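Local structure of uncharacterized protein YhfS (Escherichia coli, 4J8L) at residues N330-S333 against E334-A337; T143-Q146 against P147-Y151. The protein is of unknown function but carries covalently bound pyridoxal 5'-phosphate and may have cysteine synthase activity. One frame throughout, in Å; residues are numbered along the deposited sequence.

Contact 1 (N330-S333 against E334-A337). With NI (nickel (II) ion), chain B.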
loop_
_atom_site.group_PDB
_atom_site.type_symbol
_atom_site.label_atom_id
_atom_site.label_comp_id
_atom_site.label_asym_id
_atom_site.label_seq_id
_atom_site.Cartn_x
_atom_site.Cartn_y
_atom_site.Cartn_z
ATOM N N ASN A 330 18.998 1.852 13.263
ATOM C CA ASN A 330 19.383 0.790 14.192
ATOM C C ASN A 330 20.420 -0.137 13.552
ATOM O O ASN A 330 20.103 -1.251 13.142
ATOM C CB ASN A 330 18.141 -0.009 14.604
ATOM C CG ASN A 330 17.025 0.882 15.135
ATOM O OD1 ASN A 330 17.040 1.281 16.301
ATOM N ND2 ASN A 330 16.064 1.219 14.272
ATOM N N PRO A 331 21.675 0.332 13.471
ATOM C CA PRO A 331 22.717 -0.320 12.671
ATOM C C PRO A 331 23.049 -1.754 13.087
ATOM O O PRO A 331 23.558 -2.513 12.260
ATOM C CB PRO A 331 23.931 0.593 12.866
ATOM C CG PRO A 331 23.356 1.904 13.246
ATOM C CD PRO A 331 22.147 1.595 14.061
ATOM N N GLN A 332 22.755 -2.132 14.328
ATOM C CA GLN A 332 23.096 -3.486 14.772
ATOM C C GLN A 332 21.971 -4.493 14.580
ATOM O O GLN A 332 22.217 -5.702 14.601
ATOM C CB GLN A 332 23.570 -3.498 16.229
ATOM C CG GLN A 332 24.955 -2.859 16.464
ATOM C CD GLN A 332 26.002 -3.290 15.434
ATOM O OE1 GLN A 332 26.271 -4.493 15.236
ATOM N NE2 GLN A 332 26.601 -2.302 14.769
ATOM N N SER A 333 20.744 -4.006 14.372
ATOM C CA SER A 333 19.570 -4.881 14.310
ATOM C C SER A 333 19.601 -5.899 13.184
ATOM O O SER A 333 19.071 -6.996 13.330
ATOM C CB SER A 333 18.286 -4.056 14.207
ATOM O OG SER A 333 18.074 -3.344 15.410
ATOM N N GLU A 334 20.215 -5.543 12.064
ATOM C CA GLU A 334 20.237 -6.436 10.911
ATOM C C GLU A 334 20.920 -7.778 11.214
ATOM O O GLU A 334 20.656 -8.776 10.543
ATOM C CB GLU A 334 20.908 -5.759 9.713
ATOM C CG GLU A 334 22.381 -5.468 9.915
ATOM C CD GLU A 334 22.930 -4.494 8.897
ATOM O OE1 GLU A 334 23.907 -4.841 8.205
ATOM O OE2 GLU A 334 22.392 -3.372 8.804
ATOM N N HIS A 335 21.768 -7.814 12.233
ATOM C CA HIS A 335 22.468 -9.051 12.554
ATOM C C HIS A 335 21.593 -10.007 13.357
ATOM O O HIS A 335 21.859 -11.213 13.398
ATOM C CB HIS A 335 23.766 -8.730 13.297
ATOM C CG HIS A 335 24.673 -7.835 12.518
ATOM N ND1 HIS A 335 25.324 -8.252 11.375
ATOM C CD2 HIS A 335 24.999 -6.530 12.682
ATOM C CE1 HIS A 335 26.038 -7.250 10.889
ATOM N NE2 HIS A 335 25.856 -6.195 11.662
ATOM N N CYS A 336 20.542 -9.463 13.967
ATOM C CA CYS A 336 19.726 -10.197 14.930
ATOM C C CYS A 336 18.254 -10.398 14.541
ATOM O O CYS A 336 17.586 -11.271 15.090
ATOM C CB CYS A 336 19.752 -9.471 16.268
ATOM S SG CYS A 336 21.431 -9.151 16.891
ATOM N N ALA A 337 17.737 -9.581 13.631
ATOM C CA ALA A 337 16.292 -9.603 13.372
ATOM C C ALA A 337 15.947 -9.655 11.893
ATOM O O ALA A 337 16.730 -9.219 11.044
ATOM C CB ALA A 337 15.628 -8.402 14.029
HETATM NI NI NI B . 21.511 -10.603 18.586
HETATM O O HOH W 1 20.754 -2.874 11.035
HETATM O O HOH W 2 20.461 -9.577 19.663
HETATM O O HOH W 3 23.284 -9.790 19.269
#
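Gln332 and His335 both carry CG anti to their own carbonyl carbon (chi1 -70° and -58°), which lets the two side chains cross obliquely, and the bend at chi2 of Gln332 folds its amide back so that Gln332 OE1 comes to 3.5 Å from His335 CD2. Amide and imidazole planes lie only 21° apart. The motif beneath is a series of overlapping i to i+3 turns, ending in one i to i+4 bond, that joins helix 324-329 to strand 337-341 in the C-terminal domain. Its backbone evidence is clear: Ser333 N to Asn330 O closes the first turn at 3.1 Å, His335 N donates to Gln332 O at 3.2 Å, and Ser333 O accepts from both Cys336 N and Ala337 N, each at 2.9 Å, the bond from Ala337 being the longer step along the chain.

On the Glu334 side a water makes the next link. It accepts the N-H of Glu334, with Glu334 N 2.9 Å away, and donates to Asn330 O at 2.7 Å and to Glu334 OE2, tying the carboxylate back to the end of the preceding helix; Arg327 adds a long, weak ion pair. Glu334 CG rests over the centre of one face of the His335 ring, while Gln332 O lies at that ring's edge near CD2. Asn330 ND2 bonds Phe326 O instead of reaching across. At the far end of the turn, Cys336 SG binds nickel at 2.2 Å, with two waters as further ligands of the metal.

Contact 2 (T143-Q146 against P147-Y151)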
loop_
_atom_site.group_PDB
_atom_site.type_symbol
_atom_site.label_atom_id
_atom_site.label_comp_id
_atom_site.label_asym_id
_atom_site.label_seq_id
_atom_site.Cartn_x
_atom_site.Cartn_y
_atom_site.Cartn_z
ATOM N N THR A 143 0.543 3.634 5.354
ATOM C CA THR A 143 1.342 2.721 6.167
ATOM C C THR A 143 2.366 3.493 6.996
ATOM O O THR A 143 2.656 4.654 6.718
ATOM C CB THR A 143 2.080 1.671 5.324
ATOM O OG1 THR A 143 2.869 2.321 4.319
ATOM C CG2 THR A 143 1.081 0.723 4.673
ATOM N N ARG A 144 2.909 2.821 8.000
ATOM C CA ARG A 144 3.861 3.433 8.923
ATOM C C ARG A 144 5.270 3.566 8.348
ATOM O O ARG A 144 5.859 2.596 7.868
ATOM C CB ARG A 144 3.915 2.627 10.222
ATOM C CG ARG A 144 2.568 2.452 10.921
ATOM C CD ARG A 144 1.890 3.791 11.168
ATOM N NE ARG A 144 0.717 3.671 12.036
ATOM C CZ ARG A 144 -0.151 4.653 12.268
ATOM N NH1 ARG A 144 -0.003 5.832 11.676
ATOM N NH2 ARG A 144 -1.174 4.454 13.087
ATOM N N GLN A 145 5.831 4.769 8.450
ATOM C CA GLN A 145 7.168 5.046 7.933
ATOM C C GLN A 145 8.252 4.784 8.968
ATOM O O GLN A 145 9.427 4.630 8.627
ATOM C CB GLN A 145 7.249 6.502 7.484
ATOM C CG GLN A 145 6.333 6.813 6.310
ATOM C CD GLN A 145 6.045 8.291 6.203
ATOM O OE1 GLN A 145 5.035 8.768 6.720
ATOM N NE2 GLN A 145 6.940 9.031 5.546
ATOM N N GLN A 146 7.853 4.744 10.233
ATOM C CA GLN A 146 8.778 4.483 11.322
ATOM C C GLN A 146 7.953 3.952 12.486
ATOM O O GLN A 146 6.753 4.236 12.564
ATOM C CB GLN A 146 9.521 5.766 11.695
ATOM C CG GLN A 146 8.621 6.895 12.115
ATOM C CD GLN A 146 9.349 8.216 12.186
ATOM O OE1 GLN A 146 10.557 8.286 11.962
ATOM N NE2 GLN A 146 8.614 9.279 12.495
ATOM N N PRO A 147 8.574 3.154 13.370
ATOM C CA PRO A 147 7.847 2.430 14.422
ATOM C C PRO A 147 6.992 3.323 15.313
ATOM O O PRO A 147 5.918 2.908 15.749
ATOM C CB PRO A 147 8.970 1.806 15.256
ATOM C CG PRO A 147 10.104 1.678 14.325
ATOM C CD PRO A 147 10.017 2.846 13.393
ATOM N N GLN A 148 7.465 4.535 15.575
ATOM C CA GLN A 148 6.778 5.442 16.488
ATOM C C GLN A 148 5.555 6.144 15.895
ATOM O O GLN A 148 4.836 6.828 16.622
ATOM C CB GLN A 148 7.746 6.500 17.021
ATOM C CG GLN A 148 8.329 7.395 15.940
ATOM C CD GLN A 148 9.699 6.932 15.478
ATOM O OE1 GLN A 148 9.908 5.747 15.197
ATOM N NE2 GLN A 148 10.649 7.865 15.412
ATOM N N ASP A 149 5.319 5.994 14.593
ATOM C CA ASP A 149 4.181 6.671 13.969
ATOM C C ASP A 149 2.851 6.051 14.393
ATOM O O ASP A 149 2.616 4.852 14.208
ATOM C CB ASP A 149 4.298 6.677 12.444
ATOM C CG ASP A 149 5.339 7.658 11.939
ATOM O OD1 ASP A 149 5.799 8.519 12.732
ATOM O OD2 ASP A 149 5.695 7.567 10.743
ATOM N N SER A 150 1.977 6.884 14.945
ATOM C CA SER A 150 0.738 6.410 15.545
ATOM C C SER A 150 -0.452 7.236 15.103
ATOM O O SER A 150 -1.557 7.042 15.594
ATOM C CB SER A 150 0.837 6.476 17.070
ATOM O OG SER A 150 0.994 7.817 17.506
ATOM N N TYR A 151 -0.234 8.162 14.180
ATOM C CA TYR A 151 -1.315 9.050 13.786
ATOM C C TYR A 151 -2.480 8.334 13.112
ATOM O O TYR A 151 -2.301 7.304 12.457
ATOM C CB TYR A 151 -0.805 10.214 12.938
ATOM C CG TYR A 151 -0.198 9.879 11.583
ATOM C CD1 TYR A 151 1.178 9.891 11.401
ATOM C CD2 TYR A 151 -0.999 9.620 10.477
ATOM C CE1 TYR A 151 1.741 9.635 10.170
ATOM C CE2 TYR A 151 -0.442 9.356 9.233
ATOM C CZ TYR A 151 0.930 9.368 9.089
ATOM O OH TYR A 151 1.500 9.118 7.859
HETATM O O HOH W 4 4.065 7.030 8.846
HETATM O O HOH W 5 3.071 10.477 5.978
#
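Arg144 threads its side chain past Asp149 to hold the carbonyl of Tyr151. From CB the chain sets CG anti to the carbonyl carbon (chi1 -56°), where Arg144 CG approaches Asp149 O at 4.1 Å, and a second bend (chi2 -54°) brings Arg144 CD nearer, 3.3 Å from Asp149 O. This oxygen sits against one face of the guanidinium, off toward its rim; Arg144 NE lies close to it at an angle too poor for a bond and donates to Phe4 O instead. At the tip both terminal nitrogens converge end-on upon one atom. Arg144 NH1 meets Tyr151 O at 2.8 Å on a lone pair in the carbonyl plane, while Arg144 NH2, at 3.1 Å from Tyr151 O, comes from above that plane. NH1 also lies over the Tyr151 ring, but Arg144 CZ is 5.4 Å from the centroid of the Tyr151 ring, so any cation-pi attraction is weak. A methionine here would probably leave Tyr151 O without its pair of donors and Phe4 O without the NE donor, letting this end of the loop shift.

Between these ends lies a type I beta turn, closed by Asp149 N to Gln146 O at 3.0 Å. A side-chain bond reinforces it: Gln146 NE2 donates to Asp149 OD1 at 2.9 Å, on the syn side but tilted out of the carboxylate plane, and His96 and Asn121 bond the same oxygen. The amides of Gln146 and Gln148 stack with planes 4° apart. A water near Asp149 OD2 accepts the N-H of Gln145, and another donates to both Gln145 OE1 and Tyr151 OH; Gln145 NE2 bonds Pro99 O, and the hydroxyl Gln141 O.

The loop runs from strand 137-141 to helix 153-162, with Gln145 and Gln146 against strand 92-96 of the same large sheet, while Thr143 and Arg144 touch Asn275 of strand 268-275 in the other sheet.

The two contacts are local turns, one in the C-terminal and one in the aminotransferase-like part of the chain, their centres 19 Å apart and their nearest atoms about 6 Å apart without touching. Contact 1 is a surface feature about 25 Å from the centre of the chain, leading from a helix into a strand of the four-stranded antiparallel sheet; contact 2 is partly buried, about 14 Å from that centre, and runs the other way, from a strand of the seven-stranded sheet to a helix. Both use bridging water. Backbone bonds and a surface nickel mark contact 1, whereas in contact 2 side chains satisfy main-chain carbonyls and a carboxylate, drawing in partners from strands of both sheets.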